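Local coordinates for BauA (PDB 6HCP), which probably carries iron-loaded preacinetobactin across the outer membrane of Acinetobacter baumannii as a TonB-dependent receptor, at residues L248-V260 / D273-T285. Numbering follows the deposited sequence.
Sequences LDHVDGVTRGVNV and DTLLSPDWGSVET. With EDO (1,2-ethanediol), chain Z; EDO (1,2-ethanediol), chain D; EDO (1,2-ethanediol), chain B; EDO (1,2-ethanediol), chain J.
With its CG trans to the main-chain N (chi1 -179°), His250, in the modelled conformer, one of two, crosses Glu284 obliquely, ring and carboxylate planes 73° apart; the equally trans Glu284 CG (chi1 172°) lies 3.9 Å from His250 ND1. Val283 O sits over one ring face, offset toward the rim, while in this conformer NE2 donates to Asp252 OD1 at 2.9 Å, close to the ring plane but well above that of the carboxylate. Strands 248-252 and 282-285 pair as antiparallel neighbours of the transmembrane barrel, through reciprocal N-H...O bonds between Asp249 and Thr285 and between Val251 and Val283. On the opposite face from His250, Asp249 forms a salt bridge with Arg129, linking this wall to the plug domain. There Val254 and Val283 cross at about a right angle (CG2 to CG1 3.7 Å), backed by Tyr317 and Tyr315, respectively, of strand 302-318. Pairing ends where Gly253, at positive phi, donates its N-H to the carbonyl O of Gly281 (2.7 Å), which closes a type I turn begun at Pro278. Farther along, buried Ser277 OG accepts the N-H of Arg256 (3.0 Å) and meets two waters, bound to Gly257 N and O, so side-chain and water bonds fasten the irregular loop where strand pairing stops.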
loop_
_atom_site.group_PDB
_atom_site.type_symbol
_atom_site.label_atom_id
_atom_site.label_comp_id
_atom_site.label_asym_id
_atom_site.label_seq_id
_atom_site.Cartn_x
_atom_site.Cartn_y
_atom_site.Cartn_z
ATOM N N LEU A 248 -29.625 13.056 7.758
ATOM C CA LEU A 248 -29.763 12.440 6.460
ATOM C C LEU A 248 -28.608 11.445 6.292
ATOM O O LEU A 248 -27.484 11.748 6.694
ATOM C CB LEU A 248 -29.692 13.516 5.372
ATOM C CG LEU A 248 -29.470 12.993 3.957
ATOM C CD1 LEU A 248 -30.755 12.414 3.395
ATOM C CD2 LEU A 248 -28.950 14.089 3.038
ATOM N N ASP A 249 -28.930 10.273 5.750
ATOM C CA ASP A 249 -27.954 9.252 5.362
ATOM C C ASP A 249 -28.333 8.806 3.954
ATOM O O ASP A 249 -29.500 8.465 3.690
ATOM C CB ASP A 249 -27.942 8.096 6.370
ATOM C CG ASP A 249 -27.008 6.946 6.002
ATOM O OD1 ASP A 249 -25.821 7.037 6.347
ATOM O OD2 ASP A 249 -27.421 6.093 5.206
ATOM N N HIS A 250 -27.372 8.888 3.028
ATOM C CA HIS A 250 -27.616 8.570 1.634
ATOM C C HIS A 250 -26.398 7.845 1.057
ATOM O O HIS A 250 -25.289 8.351 1.149
ATOM C CB HIS A 250 -27.932 9.843 0.835
ATOM C CG HIS A 250 -28.224 9.587 -0.605
ATOM N ND1 HIS A 250 -29.499 9.675 -1.128
ATOM C CD2 HIS A 250 -27.427 9.189 -1.620
ATOM C CE1 HIS A 250 -29.467 9.385 -2.414
ATOM N NE2 HIS A 250 -28.204 9.090 -2.742
ATOM N N VAL A 251 -26.635 6.689 0.433
ATOM C CA VAL A 251 -25.573 5.939 -0.237
ATOM C C VAL A 251 -26.023 5.680 -1.672
ATOM O O VAL A 251 -27.085 5.137 -1.912
ATOM C CB VAL A 251 -25.225 4.610 0.455
ATOM C CG1 VAL A 251 -24.070 3.905 -0.255
ATOM C CG2 VAL A 251 -24.924 4.805 1.928
ATOM N N ASP A 252 -25.206 6.132 -2.627
ATOM C CA ASP A 252 -25.301 5.716 -4.021
ATOM C C ASP A 252 -24.329 4.550 -4.215
ATOM O O ASP A 252 -23.224 4.596 -3.705
ATOM C CB ASP A 252 -24.959 6.873 -4.968
ATOM C CG ASP A 252 -26.010 7.977 -5.031
ATOM O OD1 ASP A 252 -27.203 7.652 -5.011
ATOM O OD2 ASP A 252 -25.623 9.160 -5.037
ATOM N N GLY A 253 -24.780 3.495 -4.891
ATOM C CA GLY A 253 -24.049 2.250 -4.946
ATOM C C GLY A 253 -24.127 1.508 -3.623
ATOM O O GLY A 253 -23.111 1.039 -3.076
ATOM N N VAL A 254 -25.341 1.417 -3.090
ATOM C CA VAL A 254 -25.583 0.740 -1.813
ATOM C C VAL A 254 -25.291 -0.761 -1.971
ATOM O O VAL A 254 -25.585 -1.378 -3.017
ATOM C CB VAL A 254 -27.026 0.991 -1.329
ATOM C CG1 VAL A 254 -28.053 0.463 -2.307
ATOM C CG2 VAL A 254 -27.274 0.394 0.052
ATOM N N THR A 255 -24.741 -1.375 -0.920
ATOM C CA THR A 255 -24.436 -2.803 -0.951
ATOM C C THR A 255 -25.578 -3.590 -0.281
ATOM O O THR A 255 -25.960 -3.317 0.866
ATOM C CB THR A 255 -23.036 -3.080 -0.383
ATOM O OG1 THR A 255 -22.757 -4.453 -0.654
ATOM C CG2 THR A 255 -22.906 -2.792 1.096
ATOM N N ARG A 256 -26.152 -4.517 -1.056
ATOM C CA ARG A 256 -27.313 -5.341 -0.666
ATOM C C ARG A 256 -26.863 -6.754 -0.288
ATOM O O ARG A 256 -27.546 -7.463 0.473
ATOM C CB ARG A 256 -28.335 -5.369 -1.808
ATOM C CG ARG A 256 -29.579 -6.212 -1.535
ATOM C CD ARG A 256 -30.372 -5.631 -0.374
ATOM N NE ARG A 256 -31.681 -6.247 -0.189
ATOM C CZ ARG A 256 -32.655 -5.749 0.583
ATOM N NH1 ARG A 256 -32.520 -4.578 1.200
ATOM N NH2 ARG A 256 -33.820 -6.370 0.622
ATOM N N GLY A 257 -25.755 -7.209 -0.885
ATOM C CA GLY A 257 -25.267 -8.577 -0.714
ATOM C C GLY A 257 -25.898 -9.576 -1.671
ATOM O O GLY A 257 -26.772 -9.251 -2.483
ATOM N N VAL A 258 -25.396 -10.806 -1.605
ATOM C CA VAL A 258 -25.705 -11.825 -2.575
ATOM C C VAL A 258 -26.011 -13.138 -1.846
ATOM O O VAL A 258 -25.489 -13.423 -0.762
ATOM C CB VAL A 258 -24.565 -11.980 -3.599
ATOM C CG1 VAL A 258 -24.315 -10.668 -4.331
ATOM C CG2 VAL A 258 -23.287 -12.489 -2.949
ATOM N N ASN A 259 -26.746 -13.986 -2.545
ATOM C CA ASN A 259 -27.151 -15.318 -2.079
ATOM C C ASN A 259 -26.329 -16.397 -2.784
ATOM O O ASN A 259 -25.943 -16.251 -3.937
ATOM C CB ASN A 259 -28.656 -15.521 -2.272
ATOM C CG ASN A 259 -29.470 -14.644 -1.342
ATOM O OD1 ASN A 259 -28.956 -14.178 -0.327
ATOM N ND2 ASN A 259 -30.667 -14.258 -1.762
ATOM N N VAL A 260 -26.135 -17.514 -2.076
ATOM C CA VAL A 260 -25.426 -18.658 -2.562
ATOM C C VAL A 260 -26.279 -19.902 -2.274
ATOM O O VAL A 260 -27.122 -19.900 -1.369
ATOM C CB VAL A 260 -24.023 -18.771 -1.939
ATOM C CG1 VAL A 260 -23.090 -17.714 -2.499
ATOM C CG2 VAL A 260 -24.042 -18.686 -0.414
ATOM N N ASP A 273 -12.728 -3.839 -2.962
ATOM C CA ASP A 273 -13.421 -2.602 -3.316
ATOM C C ASP A 273 -14.494 -2.840 -4.393
ATOM O O ASP A 273 -15.096 -1.908 -4.862
ATOM C CB ASP A 273 -12.457 -1.483 -3.740
ATOM C CG ASP A 273 -11.545 -1.840 -4.904
ATOM O OD1 ASP A 273 -11.638 -2.968 -5.409
ATOM O OD2 ASP A 273 -10.707 -0.996 -5.273
ATOM N N THR A 274 -14.818 -4.099 -4.682
ATOM C CA THR A 274 -15.840 -4.455 -5.651
ATOM C C THR A 274 -17.229 -4.141 -5.063
ATOM O O THR A 274 -17.522 -4.549 -3.968
ATOM C CB THR A 274 -15.737 -5.940 -6.013
ATOM O OG1 THR A 274 -14.418 -6.248 -6.474
ATOM C CG2 THR A 274 -16.753 -6.389 -7.035
ATOM N N LEU A 275 -18.121 -3.602 -5.893
ATOM C CA LEU A 275 -19.525 -3.443 -5.551
ATOM C C LEU A 275 -20.325 -4.497 -6.321
ATOM O O LEU A 275 -20.334 -4.507 -7.538
ATOM C CB LEU A 275 -19.990 -2.037 -5.927
ATOM C CG LEU A 275 -21.460 -1.771 -5.634
ATOM C CD1 LEU A 275 -21.750 -1.902 -4.143
ATOM C CD2 LEU A 275 -21.880 -0.413 -6.160
ATOM N N LEU A 276 -20.991 -5.388 -5.591
ATOM C CA LEU A 276 -21.713 -6.516 -6.206
ATOM C C LEU A 276 -23.221 -6.247 -6.319
ATOM O O LEU A 276 -24.007 -7.154 -6.586
ATOM C CB LEU A 276 -21.442 -7.772 -5.383
ATOM C CG LEU A 276 -20.021 -8.319 -5.485
ATOM C CD1 LEU A 276 -19.884 -9.589 -4.677
ATOM C CD2 LEU A 276 -19.631 -8.575 -6.946
ATOM N N SER A 277 -23.607 -4.988 -6.144
ATOM C CA SER A 277 -24.973 -4.544 -6.333
ATOM C C SER A 277 -24.974 -3.462 -7.408
ATOM O O SER A 277 -23.927 -2.878 -7.689
ATOM C CB SER A 277 -25.550 -4.024 -5.000
ATOM O OG SER A 277 -25.481 -5.015 -3.973
ATOM N N PRO A 278 -26.142 -3.088 -7.966
ATOM C CA PRO A 278 -26.189 -2.099 -9.043
ATOM C C PRO A 278 -25.487 -0.782 -8.690
ATOM O O PRO A 278 -25.735 -0.195 -7.643
ATOM C CB PRO A 278 -27.693 -1.885 -9.278
ATOM C CG PRO A 278 -28.342 -3.177 -8.824
ATOM C CD PRO A 278 -27.449 -3.721 -7.730
ATOM N N ASP A 279 -24.657 -0.281 -9.625
ATOM C CA ASP A 279 -23.966 0.982 -9.453
ATOM C C ASP A 279 -24.989 2.111 -9.319
ATOM O O ASP A 279 -24.754 3.046 -8.565
ATOM C CB ASP A 279 -22.918 1.255 -10.555
ATOM C CG ASP A 279 -23.350 0.967 -11.986
ATOM O OD1 ASP A 279 -24.574 1.021 -12.251
ATOM O OD2 ASP A 279 -22.454 0.708 -12.843
ATOM N N TRP A 280 -26.165 1.949 -9.932
ATOM C CA TRP A 280 -27.209 2.982 -9.873
ATOM C C TRP A 280 -28.076 2.865 -8.608
ATOM O O TRP A 280 -28.897 3.743 -8.355
ATOM C CB TRP A 280 -28.074 2.950 -11.132
ATOM C CG TRP A 280 -28.653 1.618 -11.487
ATOM C CD1 TRP A 280 -28.273 0.818 -12.529
ATOM C CD2 TRP A 280 -29.780 0.960 -10.871
ATOM N NE1 TRP A 280 -29.060 -0.299 -12.577
ATOM C CE2 TRP A 280 -30.010 -0.226 -11.592
ATOM C CE3 TRP A 280 -30.648 1.285 -9.820
ATOM C CZ2 TRP A 280 -31.029 -1.114 -11.264
ATOM C CZ3 TRP A 280 -31.643 0.401 -9.486
ATOM C CH2 TRP A 280 -31.846 -0.772 -10.208
ATOM N N GLY A 281 -27.917 1.778 -7.844
ATOM C CA GLY A 281 -28.778 1.537 -6.659
ATOM C C GLY A 281 -28.519 2.567 -5.579
ATOM O O GLY A 281 -27.383 3.030 -5.416
ATOM N N SER A 282 -29.565 2.979 -4.855
ATOM C CA SER A 282 -29.363 3.962 -3.821
ATOM C C SER A 282 -30.337 3.738 -2.664
ATOM O O SER A 282 -31.441 3.165 -2.824
ATOM C CB SER A 282 -29.447 5.369 -4.340
ATOM O OG SER A 282 -30.737 5.648 -4.810
ATOM N N VAL A 283 -29.916 4.237 -1.509
ATOM C CA VAL A 283 -30.725 4.233 -0.318
ATOM C C VAL A 283 -30.632 5.626 0.281
ATOM O O VAL A 283 -29.560 6.262 0.275
ATOM C CB VAL A 283 -30.270 3.156 0.691
ATOM C CG1 VAL A 283 -28.897 3.472 1.266
ATOM C CG2 VAL A 283 -31.297 2.988 1.820
ATOM N N GLU A 284 -31.739 6.076 0.867
ATOM C CA GLU A 284 -31.746 7.349 1.586
ATOM C C GLU A 284 -32.639 7.204 2.811
ATOM O O GLU A 284 -33.769 6.711 2.673
ATOM C CB GLU A 284 -32.280 8.465 0.686
ATOM C CG GLU A 284 -32.494 9.770 1.415
ATOM C CD GLU A 284 -33.278 10.791 0.599
ATOM O OE1 GLU A 284 -34.515 10.609 0.406
ATOM O OE2 GLU A 284 -32.640 11.732 0.107
ATOM N N THR A 285 -32.127 7.625 3.972
ATOM C CA THR A 285 -32.930 7.684 5.193
ATOM C C THR A 285 -32.850 9.096 5.763
ATOM O O THR A 285 -31.769 9.649 5.941
ATOM C CB THR A 285 -32.499 6.634 6.223
ATOM O OG1 THR A 285 -32.409 5.362 5.583
ATOM C CG2 THR A 285 -33.478 6.489 7.367
HETATM C C1 EDO Z . -29.998 4.018 5.134
HETATM O O1 EDO Z . -29.796 5.212 4.343
HETATM C C2 EDO Z . -29.290 4.150 6.451
HETATM O O2 EDO Z . -29.986 5.096 7.283
HETATM C C1 EDO D . -33.383 6.419 -2.655
HETATM O O1 EDO D . -32.193 7.064 -3.092
HETATM C C2 EDO D . -34.115 5.750 -3.785
HETATM O O2 EDO D . -34.528 6.740 -4.737
HETATM C C1 EDO B . -16.069 -3.131 -8.777
HETATM O O1 EDO B . -17.365 -2.600 -8.551
HETATM C C2 EDO B . -16.083 -3.509 -10.238
HETATM O O2 EDO B . -17.488 -3.596 -10.504
HETATM C C1 EDO J . -35.512 -3.076 4.684
HETATM O O1 EDO J . -36.340 -4.222 4.891
HETATM C C2 EDO J . -34.408 -3.474 3.721
HETATM O O2 EDO J . -34.409 -2.653 2.545
HETATM O O HOH W 1 -26.806 -0.745 -5.238
HETATM O O HOH W 2 -23.547 -6.430 -2.635
HETATM O O HOH W 3 -27.083 -7.131 -4.329
#